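PDB 6TTB: formate dehydrogenase from Staphylococcus aureus, which catalyses the NAD-dependent oxidation of formate to carbon dioxide, passing a hydride from formate to the nicotinamide ring of NAD. Local coordinates for the interface of chains A and B. Coordinates in Å, arbitrary orientation; residue numbers count along the deposited sequence, not the author numbering. Chains: chain A/B, Formate dehydrogenase.

Contact 1: the interface of chains A and B. Residues chain A 46-49; chain B 177, 181-182.
A:Asn48 and B:Asn181 meet at the heart of this loop-to-loop patch, where two copies of an NAD-dependent dehydrogenase of the D-2-hydroxyacid family pack about a two-fold axis. Asparagine suits both places, its short amide offering donor and acceptor close to the main chain. B:Asn181 turns its side-chain carbonyl into the bend of chain A because CG lies anti to its own backbone N (chi1 -168°). There OD1 accepts the backbone N of A:Asn48 at 2.7 Å, with the donor tilted 18° from the carbonyl plane, and a weaker bond comes from A:Gln49 N. The backbone O of A:Gln46 also crowds OD1, two acceptors that cannot bond, an approach doubtful at this resolution. In return the amide nitrogen ND2 of A:Asn48 gives a bond to the backbone O of B:Asn181, which it meets nearly along the C=O axis. The side chains cross at about a right angle, yet their amide planes are only 23° apart. A:Gln46 CB completes the packed part, 3.5 Å from B:Asn181 CG.

Outward the packing is looser. The A:Gln46 amide lies beside the backbone carbonyl of B:Ser177, and its CG stands 4.0 Å from B:Ser177 CB. The ring of B:His182 merely brushes A:Asn48, CE1 to ND2 3.7 Å.

Contact 2: the interface of chains A and B. Residues chain A 183-185, 189; chain B 329-331.
B:Glu331 reaches across to A:Glu185 and A:Lys189 and buries more surface than any other residue of this patch, a part of the two-fold dimer interface where a loop of chain A meets the start of a chain B helix. CG sits between the backbone N and carbonyl carbon (chi1 48°), and a second bend at chi2 folds the carboxylate towards chain A. Its two oxygens do different work. OE1 accepts the backbone N of A:Glu185 at 2.9 Å, approached from above the carboxylate plane, while OE2 forms a salt bridge with A:Lys189 NZ at 3.0 Å, which approaches head-on, in line with the C-O bond. Lysine has the length to arrive from the opposite direction, and a bond from NZ to A:Glu185 O, 2.7 Å, steadies its ammonium group. This positive charge probably offsets the nearness of the carboxylate of A:Glu185, a residue whose methylene CG packs on B:Glu331 CG at 3.5 Å.

A:His184 and B:Leu330 make the apolar part. The leucine's CB lies over one face of the imidazole, offset toward the rim, and its methyl CD2 reaches CE1 at 3.6 Å. The ring stands steeply to the B:Glu331 carboxylate, at 74°. Meanwhile B:Leu330 N donates to A:Ala183 O, a nearly straight bond (163° at H).

B:Leu330 begins helix 330-348, so chain A caps a helix start, where an acidic side chain is also well placed. The chain A residues lie between helix 176-180 and strand 190-194, whose entry A:Lys189 immediately precedes.

Contact 3: the interface of chains A and B. Residues chain A 40-43, 49, 52; chain B 175-177.
B:Leu176 takes a positive phi (113°) as the chain turns into helix 177-180, and this turn presents B:Ser177 to the extended backbone of A:Pro40 to A:Val43. The site is part of the dimer interface, the loop after strand 34-38 of one subunit against a helix start of its partner.

B:Ser177 hides the most surface in the patch. Its hydroxyl OG, anti to the carbonyl carbon (chi1 -72°), donates to the backbone O of A:Glu41 at 3.0 Å, approaching from above the carbonyl plane rather than along a lone pair. A small residue fits well, since several groups of chain A close round it: the methyl CG2 of A:Val43 lies against its CB at 3.5 Å, and CB of A:Asn52 approaches OG at 3.7 Å. That same valine methyl also faces B:Asn175 OD1, at 3.7 Å, the two side chains coming from opposite directions.

On the other flank, A:Pro40 crosses B:Leu176 obliquely. Its ring carbon CB packs on the leucine CB at 3.8 Å, and CG touches the methyl CD1 at 3.9 Å. Proline gives a rigid apolar surface here and favours the extended course of the segment. A:Gln49 brings its amide near the backbone O of B:Leu176; OE1 lies 3.4 Å from that acceptor but also 3.5 Å from B:Asn181 N, so this pair does not settle the amide's orientation.

In the fold, the A:Pro40 segment follows strand 34-38, while the chain B residues lie where the segment after helix 162-171 enters helix 177-180.

Contact 1: the interface of chains A and B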
loop_
_atom_site.group_PDB
_atom_site.type_symbol
_atom_site.label_atom_id
_atom_site.label_comp_id
_atom_site.label_asym_id
_atom_site.label_seq_id
_atom_site.Cartn_x
_atom_site.Cartn_y
_atom_site.Cartn_z
ATOM N N GLN A 46 -19.919 4.106 -16.108
ATOM C CA GLN A 46 -18.485 4.379 -16.024
ATOM C C GLN A 46 -18.124 5.408 -17.074
ATOM O O GLN A 46 -17.358 5.109 -17.950
ATOM C CB GLN A 46 -17.576 3.175 -16.319
ATOM C CG GLN A 46 -18.200 1.798 -16.196
ATOM C CD GLN A 46 -17.890 1.172 -14.853
ATOM O OE1 GLN A 46 -18.341 1.672 -13.814
ATOM N NE2 GLN A 46 -17.118 0.065 -14.855
ATOM N N GLU A 47 -18.612 6.634 -16.923
ATOM C CA GLU A 47 -18.443 7.703 -17.914
ATOM C C GLU A 47 -17.024 8.329 -17.876
ATOM O O GLU A 47 -16.758 9.299 -18.585
ATOM C CB GLU A 47 -19.567 8.748 -17.751
ATOM N N ASN A 48 -16.110 7.771 -17.053
ATOM C CA ASN A 48 -14.745 8.277 -16.899
ATOM C C ASN A 48 -13.785 7.625 -17.925
ATOM O O ASN A 48 -12.987 8.303 -18.565
ATOM C CB ASN A 48 -14.240 7.987 -15.486
ATOM C CG ASN A 48 -14.704 8.991 -14.445
ATOM O OD1 ASN A 48 -15.168 10.066 -14.788
ATOM N ND2 ASN A 48 -14.441 8.728 -13.173
ATOM N N GLN A 49 -13.829 6.289 -18.025
ATOM C CA GLN A 49 -12.878 5.497 -18.777
ATOM C C GLN A 49 -12.676 6.036 -20.198
ATOM O O GLN A 49 -13.617 6.291 -20.897
ATOM C CB GLN A 49 -13.419 4.079 -18.822
ATOM C CG GLN A 49 -12.478 3.103 -19.458
ATOM C CD GLN A 49 -11.206 2.902 -18.682
ATOM O OE1 GLN A 49 -11.117 3.187 -17.484
ATOM N NE2 GLN A 49 -10.231 2.344 -19.346
ATOM N N SER B 177 -13.019 -1.013 -17.354
ATOM C CA SER B 177 -13.786 0.213 -17.244
ATOM C C SER B 177 -14.074 0.474 -15.756
ATOM O O SER B 177 -13.905 1.586 -15.244
ATOM C CB SER B 177 -15.038 0.151 -18.040
ATOM O OG SER B 177 -14.762 0.211 -19.435
ATOM N N ASN B 181 -12.148 3.425 -14.173
ATOM C CA ASN B 181 -13.100 4.527 -14.039
ATOM C C ASN B 181 -12.769 5.478 -12.870
ATOM O O ASN B 181 -13.073 6.638 -12.969
ATOM C CB ASN B 181 -14.538 4.047 -14.118
ATOM C CG ASN B 181 -15.542 5.168 -14.273
ATOM O OD1 ASN B 181 -15.757 5.697 -15.384
ATOM N ND2 ASN B 181 -16.178 5.518 -13.159
ATOM N N HIS B 182 -12.057 5.032 -11.829
ATOM C CA HIS B 182 -11.759 5.934 -10.700
ATOM C C HIS B 182 -10.330 5.757 -10.227
ATOM O O HIS B 182 -10.028 5.928 -9.016
ATOM C CB HIS B 182 -12.641 5.659 -9.516
ATOM C CG HIS B 182 -14.020 6.055 -9.794
ATOM N ND1 HIS B 182 -14.425 7.391 -9.718
ATOM C CD2 HIS B 182 -15.115 5.313 -10.142
ATOM C CE1 HIS B 182 -15.739 7.454 -9.984
ATOM N NE2 HIS B 182 -16.177 6.160 -10.266
#

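Contact 2: the interface of chains A and B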
loop_
_atom_site.group_PDB
_atom_site.type_symbol
_atom_site.label_atom_id
_atom_site.label_comp_id
_atom_site.label_asym_id
_atom_site.label_seq_id
_atom_site.Cartn_x
_atom_site.Cartn_y
_atom_site.Cartn_z
ATOM N N ALA A 183 2.849 -7.390 10.567
ATOM C CA ALA A 183 2.846 -5.974 10.302
ATOM C C ALA A 183 4.199 -5.389 10.700
ATOM O O ALA A 183 4.732 -5.651 11.774
ATOM C CB ALA A 183 1.735 -5.350 11.075
ATOM N N HIS A 184 4.778 -4.673 9.760
ATOM C CA HIS A 184 6.117 -4.145 9.792
ATOM C C HIS A 184 6.008 -2.704 9.358
ATOM O O HIS A 184 5.121 -2.371 8.595
ATOM C CB HIS A 184 6.993 -4.850 8.754
ATOM C CG HIS A 184 7.385 -6.249 9.132
ATOM N ND1 HIS A 184 8.604 -6.550 9.778
ATOM C CD2 HIS A 184 6.757 -7.435 8.972
ATOM C CE1 HIS A 184 8.678 -7.851 9.965
ATOM N NE2 HIS A 184 7.569 -8.400 9.531
ATOM N N GLU A 185 6.835 -1.854 9.942
ATOM C CA GLU A 185 7.152 -0.581 9.361
ATOM C C GLU A 185 7.953 -0.808 8.088
ATOM O O GLU A 185 8.840 -1.658 8.049
ATOM C CB GLU A 185 8.001 0.174 10.365
ATOM C CG GLU A 185 7.297 0.328 11.677
ATOM C CD GLU A 185 7.833 1.471 12.493
ATOM O OE1 GLU A 185 7.010 2.254 12.968
ATOM O OE2 GLU A 185 9.081 1.582 12.624
ATOM N N LYS A 189 13.889 -0.880 6.423
ATOM C CA LYS A 189 14.004 -2.099 5.653
ATOM C C LYS A 189 14.940 -1.859 4.477
ATOM O O LYS A 189 15.118 -0.701 4.023
ATOM C CB LYS A 189 12.639 -2.533 5.125
ATOM C CG LYS A 189 11.545 -2.717 6.178
ATOM C CD LYS A 189 11.396 -4.138 6.620
ATOM C CE LYS A 189 10.753 -4.256 7.984
ATOM N NZ LYS A 189 11.086 -3.061 8.776
ATOM N N THR B 329 2.949 -2.905 15.029
ATOM C CA THR B 329 3.883 -3.476 14.070
ATOM C C THR B 329 4.928 -4.259 14.840
ATOM O O THR B 329 5.139 -4.039 16.046
ATOM C CB THR B 329 4.647 -2.394 13.304
ATOM O OG1 THR B 329 5.531 -1.774 14.239
ATOM C CG2 THR B 329 3.752 -1.346 12.679
ATOM N N LEU B 330 5.593 -5.172 14.131
ATOM C CA LEU B 330 6.579 -6.029 14.750
ATOM C C LEU B 330 7.652 -5.203 15.491
ATOM O O LEU B 330 8.019 -5.516 16.609
ATOM C CB LEU B 330 7.150 -6.959 13.679
ATOM C CG LEU B 330 6.814 -8.461 13.848
ATOM C CD1 LEU B 330 5.735 -8.743 14.926
ATOM C CD2 LEU B 330 6.489 -9.122 12.508
ATOM N N GLU B 331 8.110 -4.105 14.905
ATOM C CA GLU B 331 9.154 -3.343 15.550
ATOM C C GLU B 331 8.540 -2.353 16.550
ATOM O O GLU B 331 9.226 -1.776 17.400
ATOM C CB GLU B 331 10.064 -2.717 14.504
ATOM C CG GLU B 331 9.332 -2.011 13.398
ATOM C CD GLU B 331 8.863 -2.934 12.269
ATOM O OE1 GLU B 331 7.684 -3.308 12.278
ATOM O OE2 GLU B 331 9.670 -3.275 11.385
#

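Contact 3: the interface of chains A and B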
loop_
_atom_site.group_PDB
_atom_site.type_symbol
_atom_site.label_atom_id
_atom_site.label_comp_id
_atom_site.label_asym_id
_atom_site.label_seq_id
_atom_site.Cartn_x
_atom_site.Cartn_y
_atom_site.Cartn_z
ATOM N N PRO A 40 -11.223 -2.536 -23.791
ATOM C CA PRO A 40 -12.211 -3.062 -22.832
ATOM C C PRO A 40 -13.613 -2.517 -23.144
ATOM O O PRO A 40 -13.767 -1.422 -23.732
ATOM C CB PRO A 40 -11.740 -2.547 -21.473
ATOM C CG PRO A 40 -10.274 -2.005 -21.714
ATOM C CD PRO A 40 -10.178 -1.668 -23.195
ATOM N N GLU A 41 -14.623 -3.330 -22.839
ATOM C CA GLU A 41 -16.029 -3.014 -23.071
ATOM C C GLU A 41 -16.480 -1.877 -22.139
ATOM O O GLU A 41 -16.215 -1.922 -20.954
ATOM C CB GLU A 41 -16.869 -4.262 -22.812
ATOM C CG GLU A 41 -18.225 -4.204 -23.479
ATOM C CD GLU A 41 -18.176 -4.794 -24.871
ATOM O OE1 GLU A 41 -17.120 -5.438 -25.219
ATOM O OE2 GLU A 41 -19.170 -4.614 -25.617
ATOM N N ALA A 42 -17.128 -0.847 -22.686
ATOM C CA ALA A 42 -17.624 0.248 -21.854
ATOM C C ALA A 42 -18.761 -0.274 -20.988
ATOM O O ALA A 42 -19.458 -1.152 -21.400
ATOM C CB ALA A 42 -18.092 1.430 -22.707
ATOM N N VAL A 43 -18.980 0.334 -19.819
ATOM C CA VAL A 43 -20.055 -0.075 -18.938
ATOM C C VAL A 43 -20.872 1.165 -18.576
ATOM O O VAL A 43 -20.304 2.249 -18.517
ATOM C CB VAL A 43 -19.471 -0.790 -17.710
ATOM C CG1 VAL A 43 -20.484 -1.754 -17.088
ATOM C CG2 VAL A 43 -18.117 -1.509 -18.038
ATOM N N GLN A 49 -13.829 6.289 -18.025
ATOM C CA GLN A 49 -12.878 5.497 -18.777
ATOM C C GLN A 49 -12.676 6.036 -20.198
ATOM O O GLN A 49 -13.617 6.291 -20.897
ATOM C CB GLN A 49 -13.419 4.079 -18.822
ATOM C CG GLN A 49 -12.478 3.103 -19.458
ATOM C CD GLN A 49 -11.206 2.902 -18.682
ATOM O OE1 GLN A 49 -11.117 3.187 -17.484
ATOM N NE2 GLN A 49 -10.231 2.344 -19.346
ATOM N N ASN A 52 -11.984 2.491 -23.687
ATOM C CA ASN A 52 -12.981 1.484 -23.872
ATOM C C ASN A 52 -13.587 1.611 -25.268
ATOM O O ASN A 52 -13.247 2.530 -26.053
ATOM C CB ASN A 52 -14.024 1.600 -22.795
ATOM C CG ASN A 52 -14.571 2.999 -22.747
ATOM O OD1 ASN A 52 -14.893 3.590 -23.785
ATOM N ND2 ASN A 52 -14.683 3.549 -21.555
ATOM N N ASN B 175 -12.642 -6.405 -15.439
ATOM C CA ASN B 175 -13.388 -5.300 -16.001
ATOM C C ASN B 175 -12.470 -4.390 -16.794
ATOM O O ASN B 175 -12.172 -4.651 -17.987
ATOM C CB ASN B 175 -14.028 -4.442 -14.953
ATOM C CG ASN B 175 -15.496 -4.351 -15.236
ATOM O OD1 ASN B 175 -16.026 -3.271 -15.571
ATOM N ND2 ASN B 175 -16.134 -5.505 -15.190
ATOM N N LEU B 176 -12.048 -3.340 -16.113
ATOM C CA LEU B 176 -11.102 -2.368 -16.626
ATOM C C LEU B 176 -11.793 -1.033 -16.811
ATOM O O LEU B 176 -11.251 -0.036 -16.377
ATOM C CB LEU B 176 -10.385 -2.812 -17.890
ATOM C CG LEU B 176 -9.159 -3.718 -17.692
ATOM C CD1 LEU B 176 -8.173 -3.594 -18.848
ATOM C CD2 LEU B 176 -8.433 -3.507 -16.344
ATOM N N SER B 177 -13.019 -1.013 -17.354
ATOM C CA SER B 177 -13.786 0.213 -17.244
ATOM C C SER B 177 -14.074 0.474 -15.756
ATOM O O SER B 177 -13.905 1.586 -15.244
ATOM C CB SER B 177 -15.038 0.151 -18.040
ATOM O OG SER B 177 -14.762 0.211 -19.435
#

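Contacts 1 and 3 are neighbours, the centres of their C-alpha atoms about 7 Å apart, and they share A:Gln49 and B:Ser177. Together they form one continuous surface in which loops after strand 34-38 of chain A receive the region of helix 177-180 of chain B. The centre of the C-alpha atoms of contact 2 lies about 36 Å from that of contact 1 and 38 Å from that of contact 3. The segment just beyond that short helix serves both regions, through B:Asn181 in contact 1 and A:Ala183 to A:Glu185 in contact 2. Two-fold symmetry repeats every contact, so the dimer is held at widely spaced places, which probably limits rocking between subunits.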